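Local coordinates for glutamate racemase (Campylobacter jejuni, PDB 3UHF), which is a two-domain alpha/beta enzyme of the Asp/Glu/hydantoin racemase family, modelled with D-glutamic acid in its pocket, at residues V61-K66 and K73-A78; L90-N95 and Y100-L105; E77-F82 and A109-Y114. All coordinates share one frame; numbering follows the deposited sequence.

Coming from the N terminus, the chain first lays down strands 26-31 and 51-56, and the loop after the second brings in 61-66. Interaction 1 closes a short turn-back there, laying that loop against helix 68-82 just after it. The same helix opens interaction 3 at 77-82, whose partner, 109-114, arrives only after strand 89-92 and helices 95-100 and 102-108 have passed. Interaction 2 is nested inside that larger loop and joins strand 89-92 to helix 102-108. Interactions 1 and 3 share E77 and A78, while C75 packs on A101 of interaction 2. Interactions 1 and 2 both reach D-glutamic acid; interaction 3 ties helix 68-82 to the loop leading into strand 113-114, the neighbour of 89-92.

Interaction 1: V61-K66 and K73-A78; sequences VPYGVK and KFCLEA. With DGL (D-glutamic acid), chain C.
Y63 lies against F74 and C75, carrying the loop after strand 51-56 onto the helix that follows it. Y63 CB lies 3.7 Å from OE1 of D-glutamic acid. With CG anti to the carbonyl carbon and beside the backbone N (chi1 -72°), the ring swings away from the ligand and toward helix 68-82. On one side of the ring Y63 CE2 passes C75 SG at 4.4 Å; on the other Y63 CE1 meets F74 CD2 at 3.6 Å, close to the plane of the phenylalanine ring. The two rings cross obliquely, with centroids 5.6 Å apart and planes at 50°. At the tip, Y63 OH passes F74 CB at 3.4 Å, but its hydrogen bond is to D57 OD2. R60 lies against the F74 ring in a cation-pi contact and also pairs with E77, so this side of the helix carries charge as well as aromatic surface.

The backbone here holds one end of the ligand, which S32, T96, N95 and T205 bind too. Y63 N gives OE1 of the ligand an almost straight hydrogen bond, 2.7 Å long at 176°, and the next amide, G64 N, reaches OE2 at 2.8 Å along a more bent path. The cis peptide before P62 and the type I turn from Y63 to K66 shape this corner. K66 NZ folds back to P62 O at 2.9 Å, the lysine spanning the turn.

Two neighbouring amides therefore hold the side-chain carboxylate of D-glutamic acid, one to each oxygen. The tyrosine ring, wedged against the helix and hydrogen-bonded at its tip, probably helps keep those N-H groups in place, and the lysine charge near P62 O may polarise the peptide that carries Y63 N.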
loop_
_atom_site.group_PDB
_atom_site.type_symbol
_atom_site.label_atom_id
_atom_site.label_comp_id
_atom_site.label_asym_id
_atom_site.label_seq_id
_atom_site.Cartn_x
_atom_site.Cartn_y
_atom_site.Cartn_z
ATOM N N VAL A 61 -9.090 0.275 12.466
ATOM C CA VAL A 61 -7.673 0.041 12.182
ATOM C C VAL A 61 -6.962 -0.337 13.507
ATOM O O VAL A 61 -7.350 0.146 14.582
ATOM C CB VAL A 61 -7.064 1.325 11.540
ATOM C CG1 VAL A 61 -6.953 2.451 12.566
ATOM C CG2 VAL A 61 -5.702 1.065 10.849
ATOM N N PRO A 62 -5.948 -1.222 13.458
ATOM C CA PRO A 62 -5.312 -1.900 12.327
ATOM C C PRO A 62 -5.985 -3.204 11.925
ATOM O O PRO A 62 -6.699 -3.811 12.722
ATOM C CB PRO A 62 -3.923 -2.227 12.882
ATOM C CG PRO A 62 -4.213 -2.584 14.309
ATOM C CD PRO A 62 -5.284 -1.579 14.731
ATOM N N TYR A 63 -5.718 -3.628 10.695
ATOM C CA TYR A 63 -6.164 -4.922 10.171
ATOM C C TYR A 63 -5.047 -5.968 10.298
ATOM O O TYR A 63 -5.301 -7.177 10.321
ATOM C CB TYR A 63 -6.532 -4.805 8.674
ATOM C CG TYR A 63 -7.811 -4.056 8.320
ATOM C CD1 TYR A 63 -8.539 -3.360 9.274
ATOM C CD2 TYR A 63 -8.293 -4.060 7.006
ATOM C CE1 TYR A 63 -9.711 -2.679 8.928
ATOM C CE2 TYR A 63 -9.453 -3.384 6.656
ATOM C CZ TYR A 63 -10.160 -2.697 7.611
ATOM O OH TYR A 63 -11.320 -2.031 7.258
ATOM N N GLY A 64 -3.811 -5.487 10.389
ATOM C CA GLY A 64 -2.635 -6.332 10.262
ATOM C C GLY A 64 -2.417 -7.338 11.374
ATOM O O GLY A 64 -1.604 -8.241 11.233
ATOM N N VAL A 65 -3.127 -7.183 12.483
ATOM C CA VAL A 65 -3.023 -8.144 13.580
ATOM C C VAL A 65 -4.303 -8.958 13.735
ATOM O O VAL A 65 -4.457 -9.698 14.702
ATOM C CB VAL A 65 -2.675 -7.457 14.915
ATOM C CG1 VAL A 65 -1.267 -6.918 14.871
ATOM C CG2 VAL A 65 -3.670 -6.338 15.225
ATOM N N LYS A 66 -5.214 -8.830 12.775
ATOM C CA LYS A 66 -6.496 -9.515 12.864
ATOM C C LYS A 66 -6.592 -10.661 11.852
ATOM O O LYS A 66 -5.655 -10.902 11.106
ATOM C CB LYS A 66 -7.635 -8.504 12.728
ATOM C CG LYS A 66 -7.597 -7.533 13.897
ATOM C CD LYS A 66 -8.420 -6.284 13.708
ATOM C CE LYS A 66 -8.258 -5.412 14.965
ATOM N NZ LYS A 66 -8.747 -4.025 14.742
ATOM N N LYS A 73 -14.451 -9.328 5.666
ATOM C CA LYS A 73 -15.724 -8.722 6.013
ATOM C C LYS A 73 -15.621 -7.200 5.963
ATOM O O LYS A 73 -16.451 -6.542 5.346
ATOM C CB LYS A 73 -16.149 -9.172 7.418
ATOM C CG LYS A 73 -17.414 -8.514 7.935
ATOM C CD LYS A 73 -17.572 -8.767 9.435
ATOM C CE LYS A 73 -18.841 -8.117 9.982
ATOM N NZ LYS A 73 -18.961 -8.263 11.466
ATOM N N PHE A 74 -14.593 -6.648 6.607
ATOM C CA PHE A 74 -14.388 -5.201 6.617
ATOM C C PHE A 74 -14.188 -4.616 5.203
ATOM O O PHE A 74 -14.690 -3.536 4.892
ATOM C CB PHE A 74 -13.192 -4.833 7.504
ATOM C CG PHE A 74 -13.456 -4.983 8.997
ATOM C CD1 PHE A 74 -14.715 -5.341 9.466
ATOM C CD2 PHE A 74 -12.449 -4.757 9.918
ATOM C CE1 PHE A 74 -14.963 -5.475 10.826
ATOM C CE2 PHE A 74 -12.699 -4.886 11.292
ATOM C CZ PHE A 74 -13.952 -5.244 11.738
ATOM N N CYS A 75 -13.434 -5.314 4.363
ATOM C CA CYS A 75 -13.204 -4.842 2.994
ATOM C C CYS A 75 -14.487 -4.811 2.167
ATOM O O CYS A 75 -14.726 -3.869 1.402
ATOM C CB CYS A 75 -12.152 -5.702 2.289
ATOM S SG CYS A 75 -10.496 -5.498 2.989
ATOM N N LEU A 76 -15.307 -5.845 2.304
ATOM C CA LEU A 76 -16.582 -5.871 1.589
ATOM C C LEU A 76 -17.490 -4.723 2.031
ATOM O O LEU A 76 -18.231 -4.172 1.223
ATOM C CB LEU A 76 -17.282 -7.227 1.740
ATOM C CG LEU A 76 -16.646 -8.361 0.923
ATOM C CD1 LEU A 76 -17.258 -9.708 1.282
ATOM C CD2 LEU A 76 -16.781 -8.093 -0.577
ATOM N N GLU A 77 -17.426 -4.349 3.311
ATOM C CA GLU A 77 -18.172 -3.188 3.771
ATOM C C GLU A 77 -17.650 -1.921 3.107
ATOM O O GLU A 77 -18.418 -1.019 2.773
ATOM C CB GLU A 77 -18.101 -3.056 5.295
ATOM C CG GLU A 77 -18.713 -4.229 6.043
ATOM C CD GLU A 77 -18.687 -4.020 7.551
ATOM O OE1 GLU A 77 -18.162 -2.974 7.986
ATOM O OE2 GLU A 77 -19.198 -4.890 8.291
ATOM N N ALA A 78 -16.338 -1.863 2.909
ATOM C CA ALA A 78 -15.726 -0.718 2.253
ATOM C C ALA A 78 -16.208 -0.627 0.807
ATOM O O ALA A 78 -16.523 0.455 0.305
ATOM C CB ALA A 78 -14.204 -0.821 2.310
HETATM N N DGL C . -2.625 -0.698 5.971
HETATM C CA DGL C . -1.959 -1.843 6.599
HETATM C C DGL C . -1.032 -2.521 5.604
HETATM O O DGL C . -0.627 -1.922 4.598
HETATM C CB DGL C . -1.149 -1.403 7.818
HETATM C CG DGL C . -2.019 -0.947 8.988
HETATM C CD DGL C . -2.938 -2.061 9.443
HETATM O OE1 DGL C . -4.149 -2.001 9.132
HETATM O OE2 DGL C . -2.438 -3.014 10.077
HETATM O OXT DGL C . -0.646 -3.664 5.813
#

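Interaction 2: L90-N95 and Y100-L105; sequences LIIACN and YALDAL. With DGL (D-glutamic acid), chain C.
Strand 89-92 and the start of helix 102-108 run closest at I92 and L102, whose CA atoms stand 8.5 Å apart, too far for backbone bonding and right for side-chain packing. This is the first half of a beta-alpha-beta crossover: the chain leaves the strand, passes through helices 95-100 and 102-108, and returns as the neighbouring parallel strand 113-114.

I92 carries the contact from the strand side. Its ethyl branch lies anti to the carbonyl carbon and beside the backbone N (chi1 -52°), which points it at the helix, and I92 CD1 meets L105 CD1 tip to tip at 3.7 Å. L102 comes in differently, sliding past I92 in the opposite direction until L102 CD2 rests 3.9 Å from I92 CG1. A97 and S98 pack on I92 too, so both helices of the crossover pack on it.

Past the strand, the backbone turns into the D-glutamic acid pocket. C94 sits at the N-cap of helix 95-100, and its SG, anti to the backbone N, caps an amide just beyond N95. At this helix start N95 N donates to DGL O at 3.1 Å, with an angle of 152° at the hydrogen. C94 SG itself stands 3.2 Å from DGL N and 3.5 Å from DGL CA.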
loop_
_atom_site.group_PDB
_atom_site.type_symbol
_atom_site.label_atom_id
_atom_site.label_comp_id
_atom_site.label_asym_id
_atom_site.label_seq_id
_atom_site.Cartn_x
_atom_site.Cartn_y
_atom_site.Cartn_z
ATOM N N LEU A 90 -11.104 0.664 -8.341
ATOM C CA LEU A 90 -10.780 0.742 -6.926
ATOM C C LEU A 90 -9.383 0.203 -6.677
ATOM O O LEU A 90 -9.047 -0.915 -7.086
ATOM C CB LEU A 90 -11.789 -0.054 -6.106
ATOM C CG LEU A 90 -11.462 -0.155 -4.613
ATOM C CD1 LEU A 90 -11.394 1.231 -3.985
ATOM C CD2 LEU A 90 -12.498 -1.020 -3.904
ATOM N N ILE A 91 -8.576 1.006 -5.991
ATOM C CA ILE A 91 -7.244 0.601 -5.595
ATOM C C ILE A 91 -7.246 0.281 -4.107
ATOM O O ILE A 91 -7.640 1.116 -3.280
ATOM C CB ILE A 91 -6.216 1.716 -5.842
ATOM C CG1 ILE A 91 -6.258 2.172 -7.298
ATOM C CG2 ILE A 91 -4.813 1.245 -5.448
ATOM C CD1 ILE A 91 -6.125 1.034 -8.286
ATOM N N ILE A 92 -6.837 -0.934 -3.776
ATOM C CA ILE A 92 -6.672 -1.333 -2.375
ATOM C C ILE A 92 -5.232 -1.014 -1.973
ATOM O O ILE A 92 -4.314 -1.779 -2.266
ATOM C CB ILE A 92 -6.946 -2.841 -2.193
ATOM C CG1 ILE A 92 -8.306 -3.213 -2.812
ATOM C CG2 ILE A 92 -6.887 -3.239 -0.718
ATOM C CD1 ILE A 92 -9.482 -2.438 -2.225
ATOM N N ALA A 93 -5.037 0.145 -1.344
ATOM C CA ALA A 93 -3.705 0.607 -0.951
ATOM C C ALA A 93 -3.112 -0.304 0.113
ATOM O O ALA A 93 -1.900 -0.425 0.241
ATOM C CB ALA A 93 -3.774 2.056 -0.420
ATOM N N CYS A 94 -3.992 -0.929 0.883
ATOM C CA CYS A 94 -3.606 -1.699 2.061
ATOM C C CYS A 94 -3.001 -3.043 1.663
ATOM O O CYS A 94 -3.635 -3.812 0.948
ATOM C CB CYS A 94 -4.845 -1.928 2.919
ATOM S SG CYS A 94 -4.520 -2.806 4.464
ATOM N N ASN A 95 -1.786 -3.324 2.129
ATOM C CA ASN A 95 -1.143 -4.590 1.812
ATOM C C ASN A 95 -1.853 -5.735 2.511
ATOM O O ASN A 95 -1.906 -6.846 1.987
ATOM C CB ASN A 95 0.335 -4.572 2.210
ATOM C CG ASN A 95 1.115 -3.474 1.496
ATOM O OD1 ASN A 95 0.997 -2.299 1.835
ATOM N ND2 ASN A 95 1.914 -3.859 0.501
ATOM N N TYR A 100 -5.689 -10.659 1.396
ATOM C CA TYR A 100 -6.827 -11.541 1.695
ATOM C C TYR A 100 -8.104 -11.287 0.896
ATOM O O TYR A 100 -8.818 -12.230 0.559
ATOM C CB TYR A 100 -7.170 -11.487 3.191
ATOM C CG TYR A 100 -6.108 -12.101 4.070
ATOM C CD1 TYR A 100 -6.009 -13.482 4.213
ATOM C CD2 TYR A 100 -5.190 -11.303 4.737
ATOM C CE1 TYR A 100 -5.031 -14.049 5.009
ATOM C CE2 TYR A 100 -4.214 -11.859 5.533
ATOM C CZ TYR A 100 -4.140 -13.236 5.666
ATOM O OH TYR A 100 -3.162 -13.790 6.465
ATOM N N ALA A 101 -8.397 -10.023 0.599
ATOM C CA ALA A 101 -9.741 -9.649 0.136
ATOM C C ALA A 101 -9.977 -9.501 -1.375
ATOM O O ALA A 101 -11.111 -9.272 -1.786
ATOM C CB ALA A 101 -10.195 -8.376 0.841
ATOM N N LEU A 102 -8.939 -9.605 -2.195
ATOM C CA LEU A 102 -9.110 -9.330 -3.629
ATOM C C LEU A 102 -10.127 -10.222 -4.351
ATOM O O LEU A 102 -10.923 -9.719 -5.147
ATOM C CB LEU A 102 -7.773 -9.337 -4.371
ATOM C CG LEU A 102 -6.809 -8.225 -3.953
ATOM C CD1 LEU A 102 -5.604 -8.207 -4.889
ATOM C CD2 LEU A 102 -7.501 -6.858 -3.932
ATOM N N ASP A 103 -10.098 -11.530 -4.088
ATOM C CA ASP A 103 -11.048 -12.456 -4.714
ATOM C C ASP A 103 -12.479 -12.056 -4.406
ATOM O O ASP A 103 -13.320 -11.996 -5.298
ATOM C CB ASP A 103 -10.824 -13.903 -4.254
ATOM C CG ASP A 103 -9.578 -14.527 -4.858
ATOM O OD1 ASP A 103 -8.999 -13.931 -5.793
ATOM O OD2 ASP A 103 -9.169 -15.612 -4.388
ATOM N N ALA A 104 -12.748 -11.783 -3.134
ATOM C CA ALA A 104 -14.100 -11.465 -2.699
ATOM C C ALA A 104 -14.545 -10.131 -3.275
ATOM O O ALA A 104 -15.696 -9.981 -3.696
ATOM C CB ALA A 104 -14.183 -11.450 -1.179
ATOM N N LEU A 105 -13.633 -9.162 -3.286
ATOM C CA LEU A 105 -13.937 -7.839 -3.823
ATOM C C LEU A 105 -14.274 -7.921 -5.303
ATOM O O LEU A 105 -15.241 -7.326 -5.771
ATOM C CB LEU A 105 -12.753 -6.887 -3.609
ATOM C CG LEU A 105 -12.545 -6.425 -2.163
ATOM C CD1 LEU A 105 -11.220 -5.699 -2.020
ATOM C CD2 LEU A 105 -13.695 -5.531 -1.723
HETATM N N DGL C . -2.625 -0.698 5.971
HETATM C CA DGL C . -1.959 -1.843 6.599
HETATM C C DGL C . -1.032 -2.521 5.604
HETATM O O DGL C . -0.627 -1.922 4.598
HETATM C CB DGL C . -1.149 -1.403 7.818
HETATM C CG DGL C . -2.019 -0.947 8.988
HETATM C CD DGL C . -2.938 -2.061 9.443
HETATM O OE1 DGL C . -4.149 -2.001 9.132
HETATM O OE2 DGL C . -2.438 -3.014 10.077
HETATM O OXT DGL C . -0.646 -3.664 5.813
#

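Interaction 3: E77-F82 and A109-Y114; sequences EALDFF and AHFPVY
F82 N is shared by two carbonyls at the last turn of helix 68-82: A78 O takes it at 3.0 Å, and L79 O shares it weakly at 3.1 Å. L79, the owner of that second carbonyl, is also the residue that crosses to A109 and F111. Its CG lies anti to the backbone N (chi1 -177°), which throws the branched end off the helix toward the loop that leads into strand 113-114.

The fork divides its work. L79 CD1 approaches F111 CZ at 3.9 Å, coming obliquely to the ring as the two side chains slide past each other in opposite directions. L79 CD2 packs near the backbone of A109, 4.0 Å from A109 N, and both methyls stand 4.1 Å from A109 CB. That same A109 CB also rests on one face of the F111 ring, toward its rim. F111 can turn back over A109 because its CG sits between the backbone N and the carbonyl carbon (chi1 42°), folding the ring against its own loop.

L105 and K108 press on L79 from helix 102-108, while L90 and I87 touch F111. F82 turns its ring to L90 and F30, so the end of helix 68-82 packs over strands 89-92 and 26-31.

No hydrogen bond joins the two segments; methyl groups and the CZ end of a phenylalanine make the contact. Its stability should therefore come from dispersion and the removal of apolar surface from water, while P112 and Y114 make their backbone hydrogen bonds to L90 of the neighbouring strand.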
loop_
_atom_site.group_PDB
_atom_site.type_symbol
_atom_site.label_atom_id
_atom_site.label_comp_id
_atom_site.label_asym_id
_atom_site.label_seq_id
_atom_site.Cartn_x
_atom_site.Cartn_y
_atom_site.Cartn_z
ATOM N N GLU A 77 -17.426 -4.349 3.311
ATOM C CA GLU A 77 -18.172 -3.188 3.771
ATOM C C GLU A 77 -17.650 -1.921 3.107
ATOM O O GLU A 77 -18.418 -1.019 2.773
ATOM C CB GLU A 77 -18.101 -3.056 5.295
ATOM C CG GLU A 77 -18.713 -4.229 6.043
ATOM C CD GLU A 77 -18.687 -4.020 7.551
ATOM O OE1 GLU A 77 -18.162 -2.974 7.986
ATOM O OE2 GLU A 77 -19.198 -4.890 8.291
ATOM N N ALA A 78 -16.338 -1.863 2.909
ATOM C CA ALA A 78 -15.726 -0.718 2.253
ATOM C C ALA A 78 -16.208 -0.627 0.807
ATOM O O ALA A 78 -16.523 0.455 0.305
ATOM C CB ALA A 78 -14.204 -0.821 2.310
ATOM N N LEU A 79 -16.286 -1.773 0.144
ATOM C CA LEU A 79 -16.814 -1.806 -1.215
ATOM C C LEU A 79 -18.229 -1.213 -1.243
ATOM O O LEU A 79 -18.546 -0.394 -2.106
ATOM C CB LEU A 79 -16.801 -3.236 -1.762
ATOM C CG LEU A 79 -17.266 -3.413 -3.207
ATOM C CD1 LEU A 79 -16.454 -2.527 -4.137
ATOM C CD2 LEU A 79 -17.171 -4.868 -3.623
ATOM N N ASP A 80 -19.063 -1.606 -0.283
ATOM C CA ASP A 80 -20.404 -1.041 -0.160
ATOM C C ASP A 80 -20.364 0.481 -0.043
ATOM O O ASP A 80 -21.139 1.172 -0.692
ATOM C CB ASP A 80 -21.131 -1.612 1.057
ATOM C CG ASP A 80 -21.547 -3.051 0.873
ATOM O OD1 ASP A 80 -21.534 -3.543 -0.270
ATOM O OD2 ASP A 80 -21.899 -3.685 1.889
ATOM N N PHE A 81 -19.456 0.994 0.783
ATOM C CA PHE A 81 -19.312 2.436 0.964
ATOM C C PHE A 81 -19.028 3.149 -0.348
ATOM O O PHE A 81 -19.559 4.228 -0.608
ATOM C CB PHE A 81 -18.191 2.763 1.957
ATOM C CG PHE A 81 -17.897 4.232 2.063
ATOM C CD1 PHE A 81 -18.681 5.051 2.866
ATOM C CD2 PHE A 81 -16.851 4.801 1.350
ATOM C CE1 PHE A 81 -18.424 6.409 2.958
ATOM C CE2 PHE A 81 -16.590 6.158 1.435
ATOM C CZ PHE A 81 -17.377 6.964 2.240
ATOM N N PHE A 82 -18.182 2.538 -1.172
ATOM C CA PHE A 82 -17.735 3.152 -2.413
ATOM C C PHE A 82 -18.803 3.166 -3.497
ATOM O O PHE A 82 -18.741 3.968 -4.432
ATOM C CB PHE A 82 -16.494 2.430 -2.936
ATOM C CG PHE A 82 -15.211 2.996 -2.421
ATOM C CD1 PHE A 82 -14.481 2.325 -1.459
ATOM C CD2 PHE A 82 -14.743 4.213 -2.884
ATOM C CE1 PHE A 82 -13.303 2.849 -0.977
ATOM C CE2 PHE A 82 -13.559 4.737 -2.403
ATOM C CZ PHE A 82 -12.846 4.057 -1.449
ATOM N N ALA A 109 -17.601 -6.611 -7.177
ATOM C CA ALA A 109 -17.463 -5.349 -7.907
ATOM C C ALA A 109 -17.626 -5.508 -9.420
ATOM O O ALA A 109 -17.274 -6.541 -9.985
ATOM C CB ALA A 109 -16.108 -4.704 -7.589
ATOM N N HIS A 110 -18.147 -4.474 -10.074
ATOM C CA HIS A 110 -18.270 -4.496 -11.528
ATOM C C HIS A 110 -17.343 -3.486 -12.187
ATOM O O HIS A 110 -17.572 -3.051 -13.311
ATOM C CB HIS A 110 -19.727 -4.305 -11.955
ATOM C CG HIS A 110 -20.633 -5.372 -11.434
ATOM N ND1 HIS A 110 -21.650 -5.117 -10.540
ATOM C CD2 HIS A 110 -20.645 -6.709 -11.648
ATOM C CE1 HIS A 110 -22.263 -6.249 -10.243
ATOM N NE2 HIS A 110 -21.668 -7.230 -10.895
ATOM N N PHE A 111 -16.283 -3.126 -11.472
ATOM C CA PHE A 111 -15.196 -2.327 -12.026
ATOM C C PHE A 111 -13.885 -2.968 -11.577
ATOM O O PHE A 111 -13.890 -3.778 -10.655
ATOM C CB PHE A 111 -15.297 -0.874 -11.556
ATOM C CG PHE A 111 -15.653 -0.735 -10.112
ATOM C CD1 PHE A 111 -14.699 -0.943 -9.123
ATOM C CD2 PHE A 111 -16.944 -0.396 -9.738
ATOM C CE1 PHE A 111 -15.031 -0.823 -7.786
ATOM C CE2 PHE A 111 -17.280 -0.270 -8.403
ATOM C CZ PHE A 111 -16.319 -0.480 -7.425
ATOM N N PRO A 112 -12.766 -2.643 -12.251
ATOM C CA PRO A 112 -11.498 -3.259 -11.850
ATOM C C PRO A 112 -11.128 -2.944 -10.406
ATOM O O PRO A 112 -11.370 -1.832 -9.938
ATOM C CB PRO A 112 -10.482 -2.613 -12.797
ATOM C CG PRO A 112 -11.286 -2.238 -14.011
ATOM C CD PRO A 112 -12.634 -1.845 -13.484
ATOM N N VAL A 113 -10.554 -3.928 -9.722
ATOM C CA VAL A 113 -10.043 -3.755 -8.367
ATOM C C VAL A 113 -8.605 -4.253 -8.352
ATOM O O VAL A 113 -8.339 -5.395 -8.731
ATOM C CB VAL A 113 -10.876 -4.541 -7.355
ATOM C CG1 VAL A 113 -10.314 -4.376 -5.929
ATOM C CG2 VAL A 113 -12.341 -4.099 -7.415
ATOM N N TYR A 114 -7.678 -3.394 -7.938
ATOM C CA TYR A 114 -6.259 -3.747 -7.891
ATOM C C TYR A 114 -5.724 -3.528 -6.488
ATOM O O TYR A 114 -6.049 -2.516 -5.862
ATOM C CB TYR A 114 -5.455 -2.872 -8.852
ATOM C CG TYR A 114 -5.811 -3.105 -10.305
ATOM C CD1 TYR A 114 -5.469 -4.295 -10.931
ATOM C CD2 TYR A 114 -6.498 -2.147 -11.039
ATOM C CE1 TYR A 114 -5.797 -4.528 -12.261
ATOM C CE2 TYR A 114 -6.832 -2.370 -12.378
ATOM C CZ TYR A 114 -6.475 -3.561 -12.972
ATOM O OH TYR A 114 -6.796 -3.791 -14.288
#